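Local coordinates for methylmalonyl-CoA carboxyltransferase 5S subunit (Propionibacterium freudenreichii subsp. shermanii, PDB 1RQB), which transfers a carboxyl group from the biotin of the 1.3S subunit to pyruvate, forming oxaloacetate, with one cobalt ion bound per subunit, at residues D120-V123 / D124-E128; T167-P170 / V171-V174; K202-P205 / A206-I210; A212-T216 / Y217-T221; E270-E273 / G274-Y277. All coordinates share one frame; numbering follows the deposited sequence.

Contact 1. Residues D120-V123 / D124-E128; sequences DRFV and DKSAE
Ser-126 folds its hydroxyl back onto the preceding turn of the helix, where OG donates to Phe-122 O at 3.0 Å. The backbone N of Ser-126 donates to the same oxygen of Phe-122 at 2.9 Å, so this carbonyl is gripped twice. The hydroxyl comes from above the carbonyl plane, 42° out of it. With OG anti to the carbonyl carbon (chi1 -71°), the hydroxyl lies beside its own backbone N, and both donors can aim at one acceptor. Ser-126 OG also sits against the Phe-122 ring, 3.2 Å from CE2. This side is tightly packed: Phe-122, Val-123 and Ser-126 are all buried. With an alanine here, Phe-122 O would probably keep only one donor from this turn, and the contact beside CE2 would be lost.

The other side of the helix is looser. Asp-124 and Glu-128 are exposed there. Lys-125 NZ forms a salt bridge with Glu-128 OE1 at 3.1 Å. Asp-124 CB rests 3.3 Å from Asp-120 O. Arg-121 leads away from the next turn and makes a cation-pi contact with Trp-430.

Helix 116-128 is the crossover of a beta-alpha-beta unit of the TIM barrel. Phe-122 and Ser-126 face strand 99-103, and Phe-122 also meets helix 447-455. Val-123 packs on helix 144-155, and Asp-120 OD2 is hydrogen-bonded to His-148 NE2 of that helix.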
loop_
_atom_site.group_PDB
_atom_site.type_symbol
_atom_site.label_atom_id
_atom_site.label_comp_id
_atom_site.label_asym_id
_atom_site.label_seq_id
_atom_site.Cartn_x
_atom_site.Cartn_y
_atom_site.Cartn_z
ATOM N N ASP A 120 13.723 -36.987 5.016
ATOM C CA ASP A 120 14.950 -36.952 5.825
ATOM C C ASP A 120 16.133 -36.473 4.982
ATOM O O ASP A 120 16.897 -35.607 5.405
ATOM C CB ASP A 120 15.288 -38.337 6.396
ATOM C CG ASP A 120 14.571 -38.627 7.703
ATOM O OD1 ASP A 120 14.611 -37.754 8.605
ATOM O OD2 ASP A 120 13.979 -39.729 7.839
ATOM N N ARG A 121 16.283 -37.046 3.794
ATOM C CA ARG A 121 17.412 -36.690 2.921
ATOM C C ARG A 121 17.330 -35.244 2.430
ATOM O O ARG A 121 18.356 -34.576 2.323
ATOM C CB ARG A 121 17.489 -37.634 1.730
ATOM C CG ARG A 121 17.919 -39.046 2.136
ATOM C CD ARG A 121 17.994 -39.944 0.932
ATOM N NE ARG A 121 18.514 -41.273 1.247
ATOM C CZ ARG A 121 19.811 -41.579 1.298
ATOM N NH1 ARG A 121 20.731 -40.651 1.058
ATOM N NH2 ARG A 121 20.189 -42.822 1.568
ATOM N N PHE A 122 16.130 -34.760 2.120
ATOM C CA PHE A 122 15.998 -33.382 1.624
ATOM C C PHE A 122 16.410 -32.394 2.716
ATOM O O PHE A 122 17.182 -31.466 2.482
ATOM C CB PHE A 122 14.558 -33.079 1.210
ATOM C CG PHE A 122 14.380 -31.687 0.635
ATOM C CD1 PHE A 122 14.479 -31.469 -0.733
ATOM C CD2 PHE A 122 14.176 -30.590 1.477
ATOM C CE1 PHE A 122 14.386 -30.168 -1.273
ATOM C CE2 PHE A 122 14.081 -29.275 0.950
ATOM C CZ PHE A 122 14.187 -29.071 -0.429
ATOM N N VAL A 123 15.874 -32.586 3.912
ATOM C CA VAL A 123 16.189 -31.679 5.024
ATOM C C VAL A 123 17.684 -31.741 5.340
ATOM O O VAL A 123 18.327 -30.712 5.546
ATOM C CB VAL A 123 15.344 -32.033 6.258
ATOM C CG1 VAL A 123 15.816 -31.254 7.463
ATOM C CG2 VAL A 123 13.887 -31.741 5.965
ATOM N N ASP A 124 18.242 -32.951 5.351
ATOM C CA ASP A 124 19.674 -33.124 5.639
ATOM C C ASP A 124 20.529 -32.351 4.631
ATOM O O ASP A 124 21.454 -31.645 5.026
ATOM C CB ASP A 124 20.051 -34.616 5.626
ATOM C CG ASP A 124 21.552 -34.840 5.744
ATOM O OD1 ASP A 124 22.201 -35.085 4.703
ATOM O OD2 ASP A 124 22.086 -34.758 6.874
ATOM N N LYS A 125 20.247 -32.479 3.334
ATOM C CA LYS A 125 21.030 -31.768 2.311
ATOM C C LYS A 125 20.791 -30.258 2.371
ATOM O O LYS A 125 21.706 -29.473 2.124
ATOM C CB LYS A 125 20.719 -32.306 0.906
ATOM C CG LYS A 125 21.373 -33.655 0.628
ATOM C CD LYS A 125 22.894 -33.474 0.674
ATOM C CE LYS A 125 23.640 -34.775 0.475
ATOM N NZ LYS A 125 25.111 -34.572 0.621
ATOM N N SER A 126 19.563 -29.845 2.666
ATOM C CA SER A 126 19.272 -28.410 2.801
ATOM C C SER A 126 20.136 -27.826 3.920
ATOM O O SER A 126 20.780 -26.791 3.754
ATOM C CB SER A 126 17.794 -28.202 3.144
ATOM O OG SER A 126 16.970 -28.507 2.032
ATOM N N ALA A 127 20.157 -28.504 5.064
ATOM C CA ALA A 127 20.952 -28.048 6.215
ATOM C C ALA A 127 22.444 -28.071 5.872
ATOM O O ALA A 127 23.187 -27.144 6.191
ATOM C CB ALA A 127 20.687 -28.947 7.423
ATOM N N GLU A 128 22.876 -29.136 5.216
ATOM C CA GLU A 128 24.293 -29.291 4.855
ATOM C C GLU A 128 24.739 -28.159 3.928
ATOM O O GLU A 128 25.876 -27.693 4.009
ATOM C CB GLU A 128 24.503 -30.625 4.145
ATOM C CG GLU A 128 25.945 -30.947 3.823
ATOM C CD GLU A 128 26.070 -32.240 3.044
ATOM O OE1 GLU A 128 25.352 -33.208 3.381
ATOM O OE2 GLU A 128 26.886 -32.291 2.098
#

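Contact 2. Residues T167-P170 / V171-V174; sequences TISP and VHTV
His-172 and Thr-167 are brought together by their first torsions. His-172 CG is anti to the carbonyl carbon (chi1 -72°), and the imidazole turns back over the residues before it. Thr-167 has OG1 anti to the backbone N (chi1 -177°), which places CG2 between N and the carbonyl carbon and points the methyl at the ring. Thr-167 CG2 stands over the centre of one face of His-172, 3.4 Å from the centroid and 6° off the normal. This is a CH-pi contact almost straight down on the ring.

The edge of the same ring is held by Ser-169. Ser-169 OG lies in the imidazole plane, 2.6 Å from His-172 ND1, in a short hydrogen bond in which either group could be the donor. Ser-169 OG also accepts from Val-171 N at 3.1 Å. The backbone makes a type I beta turn from Ser-169 to His-172, closed by His-172 N donating to Ser-169 O at 3.1 Å. A water bridges the turn, accepting from Ser-169 N and donating to His-172 O at 2.8 Å.

The loop leads into helix 174-186, whose N-cap is Thr-173, with OG1 bonded to Gly-176 N. Tyr-177 OH is hydrogen-bonded to Thr-167 O. The loop lies away from the cobalt site. A methyl over one face and a hydroxyl at ND1 together probably restrain the ring's rotation.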
loop_
_atom_site.group_PDB
_atom_site.type_symbol
_atom_site.label_atom_id
_atom_site.label_comp_id
_atom_site.label_asym_id
_atom_site.label_seq_id
_atom_site.Cartn_x
_atom_site.Cartn_y
_atom_site.Cartn_z
ATOM N N THR A 167 -6.872 -18.542 8.259
ATOM C CA THR A 167 -7.983 -18.405 7.308
ATOM C C THR A 167 -9.219 -17.965 8.094
ATOM O O THR A 167 -9.193 -17.888 9.322
ATOM C CB THR A 167 -8.291 -19.734 6.536
ATOM O OG1 THR A 167 -9.334 -19.494 5.579
ATOM C CG2 THR A 167 -8.756 -20.831 7.488
ATOM N N ILE A 168 -10.264 -17.613 7.362
ATOM C CA ILE A 168 -11.539 -17.255 7.994
ATOM C C ILE A 168 -12.562 -18.297 7.537
ATOM O O ILE A 168 -12.677 -18.587 6.348
ATOM C CB ILE A 168 -12.005 -15.833 7.593
ATOM C CG1 ILE A 168 -11.049 -14.783 8.190
ATOM C CG2 ILE A 168 -13.406 -15.572 8.118
ATOM C CD1 ILE A 168 -11.341 -13.361 7.740
ATOM N N SER A 169 -13.251 -18.906 8.488
ATOM C CA SER A 169 -14.282 -19.904 8.169
ATOM C C SER A 169 -15.085 -20.178 9.438
ATOM O O SER A 169 -14.655 -19.850 10.543
ATOM C CB SER A 169 -13.670 -21.223 7.685
ATOM O OG SER A 169 -13.440 -22.091 8.780
ATOM N N PRO A 170 -16.257 -20.798 9.283
ATOM C CA PRO A 170 -17.122 -21.115 10.420
ATOM C C PRO A 170 -16.452 -21.967 11.501
ATOM O O PRO A 170 -16.883 -21.954 12.653
ATOM C CB PRO A 170 -18.296 -21.850 9.768
ATOM C CG PRO A 170 -18.380 -21.219 8.409
ATOM C CD PRO A 170 -16.913 -21.137 8.006
ATOM N N VAL A 171 -15.396 -22.701 11.149
ATOM C CA VAL A 171 -14.762 -23.575 12.146
ATOM C C VAL A 171 -13.408 -23.046 12.622
ATOM O O VAL A 171 -12.781 -23.661 13.483
ATOM C CB VAL A 171 -14.584 -25.014 11.614
ATOM C CG1 VAL A 171 -15.962 -25.615 11.304
ATOM C CG2 VAL A 171 -13.697 -25.019 10.372
ATOM N N HIS A 172 -12.930 -21.927 12.096
ATOM C CA HIS A 172 -11.636 -21.433 12.591
ATOM C C HIS A 172 -11.880 -20.380 13.672
ATOM O O HIS A 172 -12.632 -19.427 13.466
ATOM C CB HIS A 172 -10.790 -20.890 11.438
ATOM C CG HIS A 172 -10.257 -21.971 10.554
ATOM N ND1 HIS A 172 -10.990 -22.518 9.525
ATOM C CD2 HIS A 172 -9.107 -22.689 10.622
ATOM C CE1 HIS A 172 -10.320 -23.530 8.998
ATOM N NE2 HIS A 172 -9.175 -23.656 9.648
ATOM N N THR A 173 -11.241 -20.577 14.823
ATOM C CA THR A 173 -11.417 -19.681 15.976
ATOM C C THR A 173 -10.079 -19.474 16.687
ATOM O O THR A 173 -9.117 -20.205 16.463
ATOM C CB THR A 173 -12.377 -20.315 17.001
ATOM O OG1 THR A 173 -11.785 -21.520 17.506
ATOM C CG2 THR A 173 -13.714 -20.669 16.345
ATOM N N VAL A 174 -10.036 -18.485 17.571
ATOM C CA VAL A 174 -8.809 -18.221 18.337
ATOM C C VAL A 174 -8.428 -19.483 19.112
ATOM O O VAL A 174 -7.268 -19.895 19.116
ATOM C CB VAL A 174 -9.011 -17.063 19.337
ATOM C CG1 VAL A 174 -7.816 -16.972 20.284
ATOM C CG2 VAL A 174 -9.176 -15.759 18.580
HETATM O O HOH W 1 -12.733 -17.558 11.363
#

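Contact 3. Residues K202-P205 / A206-I210; sequences KPQP and AYDII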
loop_
_atom_site.group_PDB
_atom_site.type_symbol
_atom_site.label_atom_id
_atom_site.label_comp_id
_atom_site.label_asym_id
_atom_site.label_seq_id
_atom_site.Cartn_x
_atom_site.Cartn_y
_atom_site.Cartn_z
ATOM N N LYS A 202 -7.079 -9.564 10.060
ATOM C CA LYS A 202 -7.408 -8.177 10.419
ATOM C C LYS A 202 -6.727 -7.839 11.746
ATOM O O LYS A 202 -6.260 -8.727 12.457
ATOM C CB LYS A 202 -8.928 -7.979 10.506
ATOM C CG LYS A 202 -9.630 -8.072 9.138
ATOM C CD LYS A 202 -11.117 -7.794 9.274
ATOM C CE LYS A 202 -11.812 -7.745 7.917
ATOM N NZ LYS A 202 -13.182 -7.166 8.053
ATOM N N PRO A 203 -6.661 -6.545 12.085
ATOM C CA PRO A 203 -6.026 -6.077 13.319
ATOM C C PRO A 203 -6.468 -6.697 14.647
ATOM O O PRO A 203 -5.626 -7.121 15.436
ATOM C CB PRO A 203 -6.284 -4.574 13.291
ATOM C CG PRO A 203 -6.268 -4.268 11.831
ATOM C CD PRO A 203 -7.100 -5.405 11.264
ATOM N N GLN A 204 -7.771 -6.769 14.909
ATOM C CA GLN A 204 -8.199 -7.296 16.214
ATOM C C GLN A 204 -7.870 -8.787 16.327
ATOM O O GLN A 204 -7.408 -9.248 17.369
ATOM C CB GLN A 204 -9.692 -7.058 16.455
ATOM C CG GLN A 204 -10.067 -7.312 17.913
ATOM C CD GLN A 204 -9.352 -6.348 18.844
ATOM O OE1 GLN A 204 -9.471 -5.132 18.692
ATOM N NE2 GLN A 204 -8.598 -6.883 19.806
ATOM N N PRO A 205 -8.139 -9.568 15.269
ATOM C CA PRO A 205 -7.822 -11.005 15.325
ATOM C C PRO A 205 -6.316 -11.210 15.514
ATOM O O PRO A 205 -5.882 -12.104 16.238
ATOM C CB PRO A 205 -8.313 -11.517 13.970
ATOM C CG PRO A 205 -9.495 -10.640 13.686
ATOM C CD PRO A 205 -9.035 -9.265 14.137
ATOM N N ALA A 206 -5.505 -10.372 14.867
ATOM C CA ALA A 206 -4.046 -10.491 15.007
ATOM C C ALA A 206 -3.669 -10.344 16.484
ATOM O O ALA A 206 -2.944 -11.162 17.050
ATOM C CB ALA A 206 -3.333 -9.394 14.168
ATOM N N TYR A 207 -4.167 -9.288 17.100
ATOM C CA TYR A 207 -3.895 -9.024 18.521
ATOM C C TYR A 207 -4.398 -10.185 19.386
ATOM O O TYR A 207 -3.656 -10.728 20.203
ATOM C CB TYR A 207 -4.597 -7.722 18.941
ATOM C CG TYR A 207 -4.408 -7.368 20.401
ATOM C CD1 TYR A 207 -3.365 -6.531 20.810
ATOM C CD2 TYR A 207 -5.259 -7.886 21.375
ATOM C CE1 TYR A 207 -3.182 -6.222 22.164
ATOM C CE2 TYR A 207 -5.085 -7.579 22.730
ATOM C CZ TYR A 207 -4.050 -6.752 23.115
ATOM O OH TYR A 207 -3.878 -6.455 24.447
ATOM N N ASP A 208 -5.656 -10.580 19.206
ATOM C CA ASP A 208 -6.286 -11.635 20.015
ATOM C C ASP A 208 -5.573 -12.985 19.902
ATOM O O ASP A 208 -5.365 -13.669 20.904
ATOM C CB ASP A 208 -7.755 -11.821 19.620
ATOM C CG ASP A 208 -8.617 -10.615 19.962
ATOM O OD1 ASP A 208 -8.125 -9.689 20.631
ATOM O OD2 ASP A 208 -9.803 -10.603 19.562
ATOM N N ILE A 209 -5.195 -13.389 18.699
ATOM C CA ILE A 209 -4.535 -14.692 18.528
ATOM C C ILE A 209 -3.123 -14.670 19.116
ATOM O O ILE A 209 -2.736 -15.579 19.849
ATOM C CB ILE A 209 -4.493 -15.105 17.023
ATOM C CG1 ILE A 209 -5.912 -15.416 16.535
ATOM C CG2 ILE A 209 -3.616 -16.345 16.829
ATOM C CD1 ILE A 209 -6.049 -15.470 15.006
ATOM N N ILE A 210 -2.344 -13.645 18.794
ATOM C CA ILE A 210 -0.968 -13.562 19.308
ATOM C C ILE A 210 -0.993 -13.502 20.836
ATOM O O ILE A 210 -0.205 -14.162 21.514
ATOM C CB ILE A 210 -0.231 -12.305 18.786
ATOM C CG1 ILE A 210 -0.066 -12.374 17.265
ATOM C CG2 ILE A 210 1.136 -12.186 19.456
ATOM C CD1 ILE A 210 0.752 -13.526 16.801
#
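Gln-204 and Asp-208 pair their side chains one turn apart near the start of helix 203-217, an outer helix of the TIM barrel. Gln-204 leaves the backbone with CG anti to N (chi1 -167°) and then bends at chi2, which swings its amide toward Asp-208 on the next turn. Gln-204 NE2 donates to Asp-208 OD1 at 3.0 Å, with an N-H...O angle of 161°. The acceptor lies in the amide plane, but the carboxylate is met from above its own plane. The two planes are 41° apart.

Asp-208 CB points toward the preceding turn, and CG, beside the backbone N, brings OD1 to Gln-204 NE2. The end of the Tyr-207 side chain leads away, and its OH is hydrogen-bonded to Glu-18 O; Tyr-207 CD2 still passes 3.8 Å from Gln-204 NE2. Ile-209 lays CG1 3.3 Å from Pro-205 O.

Lys-202 is the N-cap residue, and its O accepts from Ala-206 N at 3.0 Å. Its extended side chain reaches the second subunit, where NZ forms salt bridges with Glu-270 and Glu-273. Pro-203 and Pro-205 have no N-H to give, which suits the first turn of a helix. Farther along, Ile-209 N donates to Pro-205 O at 2.9 Å.

Contact 4. Residues A212-T216 / Y217-T221; sequences AIKDT and YGQKT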
loop_
_atom_site.group_PDB
_atom_site.type_symbol
_atom_site.label_atom_id
_atom_site.label_comp_id
_atom_site.label_asym_id
_atom_site.label_seq_id
_atom_site.Cartn_x
_atom_site.Cartn_y
_atom_site.Cartn_z
ATOM N N ALA A 212 -3.384 -14.622 22.848
ATOM C CA ALA A 212 -3.858 -15.891 23.420
ATOM C C ALA A 212 -2.752 -16.948 23.413
ATOM O O ALA A 212 -2.641 -17.742 24.346
ATOM C CB ALA A 212 -5.092 -16.398 22.665
ATOM N N ILE A 213 -1.938 -16.973 22.365
ATOM C CA ILE A 213 -0.848 -17.957 22.293
ATOM C C ILE A 213 0.193 -17.647 23.370
ATOM O O ILE A 213 0.632 -18.538 24.097
ATOM C CB ILE A 213 -0.184 -17.957 20.888
ATOM C CG1 ILE A 213 -1.182 -18.503 19.856
ATOM C CG2 ILE A 213 1.070 -18.849 20.894
ATOM C CD1 ILE A 213 -0.676 -18.499 18.390
ATOM N N LYS A 214 0.561 -16.371 23.477
ATOM C CA LYS A 214 1.547 -15.921 24.472
ATOM C C LYS A 214 1.038 -16.188 25.890
ATOM O O LYS A 214 1.802 -16.629 26.747
ATOM C CB LYS A 214 1.822 -14.416 24.323
ATOM C CG LYS A 214 2.628 -13.980 23.072
ATOM C CD LYS A 214 4.084 -14.349 23.213
ATOM C CE LYS A 214 4.897 -13.887 22.013
ATOM N NZ LYS A 214 6.354 -13.876 22.309
ATOM N N ASP A 215 -0.241 -15.898 26.146
ATOM C CA ASP A 215 -0.820 -16.089 27.485
ATOM C C ASP A 215 -0.890 -17.576 27.841
ATOM O O ASP A 215 -0.725 -17.952 29.000
ATOM C CB ASP A 215 -2.248 -15.534 27.577
ATOM C CG ASP A 215 -2.306 -14.008 27.632
ATOM O OD1 ASP A 215 -1.324 -13.377 28.077
ATOM O OD2 ASP A 215 -3.356 -13.440 27.248
ATOM N N THR A 216 -1.137 -18.416 26.844
ATOM C CA THR A 216 -1.297 -19.859 27.075
ATOM C C THR A 216 0.043 -20.592 27.169
ATOM O O THR A 216 0.209 -21.466 28.018
ATOM C CB THR A 216 -2.118 -20.508 25.951
ATOM O OG1 THR A 216 -3.411 -19.900 25.906
ATOM C CG2 THR A 216 -2.273 -22.002 26.186
ATOM N N TYR A 217 1.011 -20.239 26.331
ATOM C CA TYR A 217 2.269 -20.998 26.344
ATOM C C TYR A 217 3.444 -20.204 26.918
ATOM O O TYR A 217 4.533 -20.754 27.075
ATOM C CB TYR A 217 2.564 -21.494 24.932
ATOM C CG TYR A 217 1.467 -22.394 24.440
ATOM C CD1 TYR A 217 0.552 -21.958 23.486
ATOM C CD2 TYR A 217 1.304 -23.684 24.975
ATOM C CE1 TYR A 217 -0.497 -22.780 23.075
ATOM C CE2 TYR A 217 0.253 -24.511 24.570
ATOM C CZ TYR A 217 -0.638 -24.051 23.624
ATOM O OH TYR A 217 -1.686 -24.845 23.233
ATOM N N GLY A 218 3.236 -18.932 27.243
ATOM C CA GLY A 218 4.318 -18.146 27.820
ATOM C C GLY A 218 4.964 -17.119 26.905
ATOM O O GLY A 218 5.035 -17.301 25.691
ATOM N N GLN A 219 5.468 -16.045 27.499
ATOM C CA GLN A 219 6.099 -14.964 26.727
ATOM C C GLN A 219 7.342 -15.476 25.995
ATOM O O GLN A 219 7.791 -14.854 25.035
ATOM C CB GLN A 219 6.476 -13.801 27.653
ATOM C CG GLN A 219 5.280 -13.246 28.409
ATOM C CD GLN A 219 4.159 -12.798 27.481
ATOM O OE1 GLN A 219 2.984 -13.067 27.730
ATOM N NE2 GLN A 219 4.524 -12.097 26.407
ATOM N N LYS A 220 7.889 -16.612 26.426
ATOM C CA LYS A 220 9.091 -17.157 25.777
ATOM C C LYS A 220 8.727 -17.794 24.433
ATOM O O LYS A 220 9.609 -18.131 23.645
ATOM C CB LYS A 220 9.750 -18.226 26.657
ATOM C CG LYS A 220 8.916 -19.510 26.803
ATOM C CD LYS A 220 9.644 -20.572 27.616
ATOM C CE LYS A 220 8.854 -21.877 27.665
ATOM N NZ LYS A 220 7.503 -21.700 28.263
ATOM N N THR A 221 7.437 -17.990 24.170
ATOM C CA THR A 221 7.013 -18.607 22.904
ATOM C C THR A 221 7.301 -17.642 21.752
ATOM O O THR A 221 6.716 -16.562 21.685
ATOM C CB THR A 221 5.499 -18.926 22.914
ATOM O OG1 THR A 221 5.181 -19.719 24.067
ATOM C CG2 THR A 221 5.110 -19.703 21.672
HETATM O O HOH W 2 6.599 -11.651 23.893
HETATM O O HOH W 3 0.474 -12.067 26.884
#
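Thr-216 lays its methyl over the ring of the next residue, Tyr-217. Thr-216 CG2 stands 3.6 Å from the Tyr-217 ring centroid, 12° off the normal, a CH-pi contact over one face. This is the C-terminal end of helix 203-217 in the TIM barrel, where Gly-218, with positive phi, is the first residue to leave the helix before strand 223-225. The two side chains lie side by side and point the same way. Thr-216 OG1 is anti to the carbonyl carbon (chi1 -60°) and donates to Ala-212 O at 2.8 Å, while CG2 is left to face the ring. Tyr-217 OH is bonded to Val-178 O of helix 174-186.

Lys-214 ties the helix to the loop beyond it. Its chain bends at chi2 and crosses the Gln-219 side chain at about a right angle. Lys-214 NZ donates to Thr-221 O at 2.8 Å and to Gln-219 O at 3.2 Å, and also forms a salt bridge with Asp-247. A methionine in its place would probably leave both loop carbonyls without this donor and Asp-247 without its charged mate.

The loop continues as a type I beta turn from Gly-218 to Thr-221. Gly-218 O accepts both Thr-221 N and Thr-221 OG1 from the same face. On the solvent side, one water donates to Asp-215 OD1 and to Gln-219 OE1, the latter at 2.8 Å.

Contact 5. Residues E270-E273 / G274-Y277; sequences EMLE and GTGY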
loop_
_atom_site.group_PDB
_atom_site.type_symbol
_atom_site.label_atom_id
_atom_site.label_comp_id
_atom_site.label_asym_id
_atom_site.label_seq_id
_atom_site.Cartn_x
_atom_site.Cartn_y
_atom_site.Cartn_z
ATOM N N GLU A 270 10.006 2.405 10.140
ATOM C CA GLU A 270 9.784 3.828 10.443
ATOM C C GLU A 270 8.523 4.080 11.274
ATOM O O GLU A 270 8.502 4.982 12.109
ATOM C CB GLU A 270 9.687 4.644 9.151
ATOM C CG GLU A 270 10.958 4.657 8.333
ATOM C CD GLU A 270 11.891 5.809 8.683
ATOM O OE1 GLU A 270 11.710 6.459 9.742
ATOM O OE2 GLU A 270 12.818 6.059 7.886
HETATM N N MSE A 271 7.477 3.295 11.071
HETATM C CA MSE A 271 6.205 3.538 11.769
HETATM C C MSE A 271 6.321 3.335 13.283
HETATM O O MSE A 271 5.450 3.786 14.023
HETATM C CB MSE A 271 5.115 2.603 11.248
HETATM C CG MSE A 271 5.279 1.151 11.677
HETATM SE SE MSE A 271 3.860 -0.057 11.003
HETATM C CE MSE A 271 4.098 -1.569 12.199
ATOM N N LEU A 272 7.371 2.678 13.768
ATOM C CA LEU A 272 7.472 2.399 15.209
ATOM C C LEU A 272 8.088 3.545 16.017
ATOM O O LEU A 272 8.083 3.493 17.246
ATOM C CB LEU A 272 8.314 1.135 15.440
ATOM C CG LEU A 272 7.765 -0.155 14.831
ATOM C CD1 LEU A 272 8.733 -1.316 15.114
ATOM C CD2 LEU A 272 6.393 -0.440 15.420
ATOM N N GLU A 273 8.597 4.587 15.362
ATOM C CA GLU A 273 9.280 5.672 16.083
ATOM C C GLU A 273 8.392 6.307 17.154
ATOM O O GLU A 273 7.285 6.770 16.878
ATOM C CB GLU A 273 9.780 6.745 15.106
ATOM C CG GLU A 273 10.503 7.901 15.795
ATOM C CD GLU A 273 11.177 8.858 14.815
ATOM O OE1 GLU A 273 10.675 9.007 13.680
ATOM O OE2 GLU A 273 12.202 9.473 15.193
ATOM N N GLY A 274 8.911 6.319 18.383
ATOM C CA GLY A 274 8.207 6.885 19.522
ATOM C C GLY A 274 7.168 6.021 20.224
ATOM O O GLY A 274 6.579 6.466 21.207
ATOM N N THR A 275 6.938 4.796 19.753
ATOM C CA THR A 275 5.934 3.905 20.354
ATOM C C THR A 275 6.546 3.063 21.478
ATOM O O THR A 275 5.822 2.403 22.222
ATOM C CB THR A 275 5.398 2.869 19.331
ATOM O OG1 THR A 275 6.483 2.028 18.908
ATOM C CG2 THR A 275 4.786 3.563 18.105
ATOM N N GLY A 276 7.872 3.055 21.581
ATOM C CA GLY A 276 8.529 2.208 22.575
ATOM C C GLY A 276 9.072 0.959 21.884
ATOM O O GLY A 276 9.922 0.249 22.420
ATOM N N TYR A 277 8.572 0.666 20.688
ATOM C CA TYR A 277 9.069 -0.498 19.938
ATOM C C TYR A 277 10.062 -0.005 18.886
ATOM O O TYR A 277 9.987 1.132 18.422
ATOM C CB TYR A 277 7.927 -1.220 19.214
ATOM C CG TYR A 277 6.791 -1.574 20.123
ATOM C CD1 TYR A 277 5.548 -0.950 19.988
ATOM C CD2 TYR A 277 6.956 -2.520 21.143
ATOM C CE1 TYR A 277 4.489 -1.259 20.839
ATOM C CE2 TYR A 277 5.904 -2.831 22.009
ATOM C CZ TYR A 277 4.670 -2.194 21.842
ATOM O OH TYR A 277 3.616 -2.497 22.667
#
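Thr-275 and Leu-272 are joined by two hydrogen bonds to one oxygen. Thr-275 OG1 donates to Leu-272 O at 2.7 Å, tilted 16° from the carbonyl plane. Thr-275 N donates to the same oxygen of Leu-272 at 3.0 Å and closes a type II beta turn from Leu-272 to Thr-275. The hydroxyl reaches this carbonyl because OG1 lies between the backbone N and the carbonyl carbon (chi1 63°). Thr-275 OG1 then accepts from Tyr-277 N at 3.1 Å, which makes an ST turn. One threonine hydroxyl thus links two successive turns.

Two glycines take backbone angles that a side chain would hinder. Gly-274 takes the third position of the type II turn with positive phi, where a side chain would clash with Glu-273 O. Gly-276 also has positive phi, and a CB there would be jammed against the carbonyl of Thr-275.

Apolar packing is lighter. Leu-272 CD2 meets Tyr-277 CB at 4.2 Å, and the two side chains cross at about a right angle.

Polar contacts reach the second subunit. Thr-275 O accepts a hydrogen bond from Arg-15 NH2 of that subunit, and the Thr-275 side chain packs on its Gln-204.

The turn carries the chain from helix 265-271 to strand 277-278 of the barrel. Leu-272 and Tyr-277 pack on Met-239 of helix 234-243, Tyr-277 also touches Ile-242, and selenomethionine Met-271 meets Glu-235 of the same helix.

In the fold
The five contacts follow one another along the chain; none nest or cross. All belong to the TIM-barrel part of the chain. Contact 1 sits inside helix 116-128, between strands 99-103 and 133-136. Contact 2 closes a turn within the loop between strand 159-163 and helix 174-186. Contacts 3 and 4 share helix 203-217, the first near its start and the second at its end, where the chain turns into strand 223-225. Val-174 of contact 2 packs on Ile-209 of contact 3 and Ala-212 of contact 4. Contact 5 closes the turn into strand 277-278. Contacts 3 and 5 both touch the second subunit, and contact 1 stands apart from the rest.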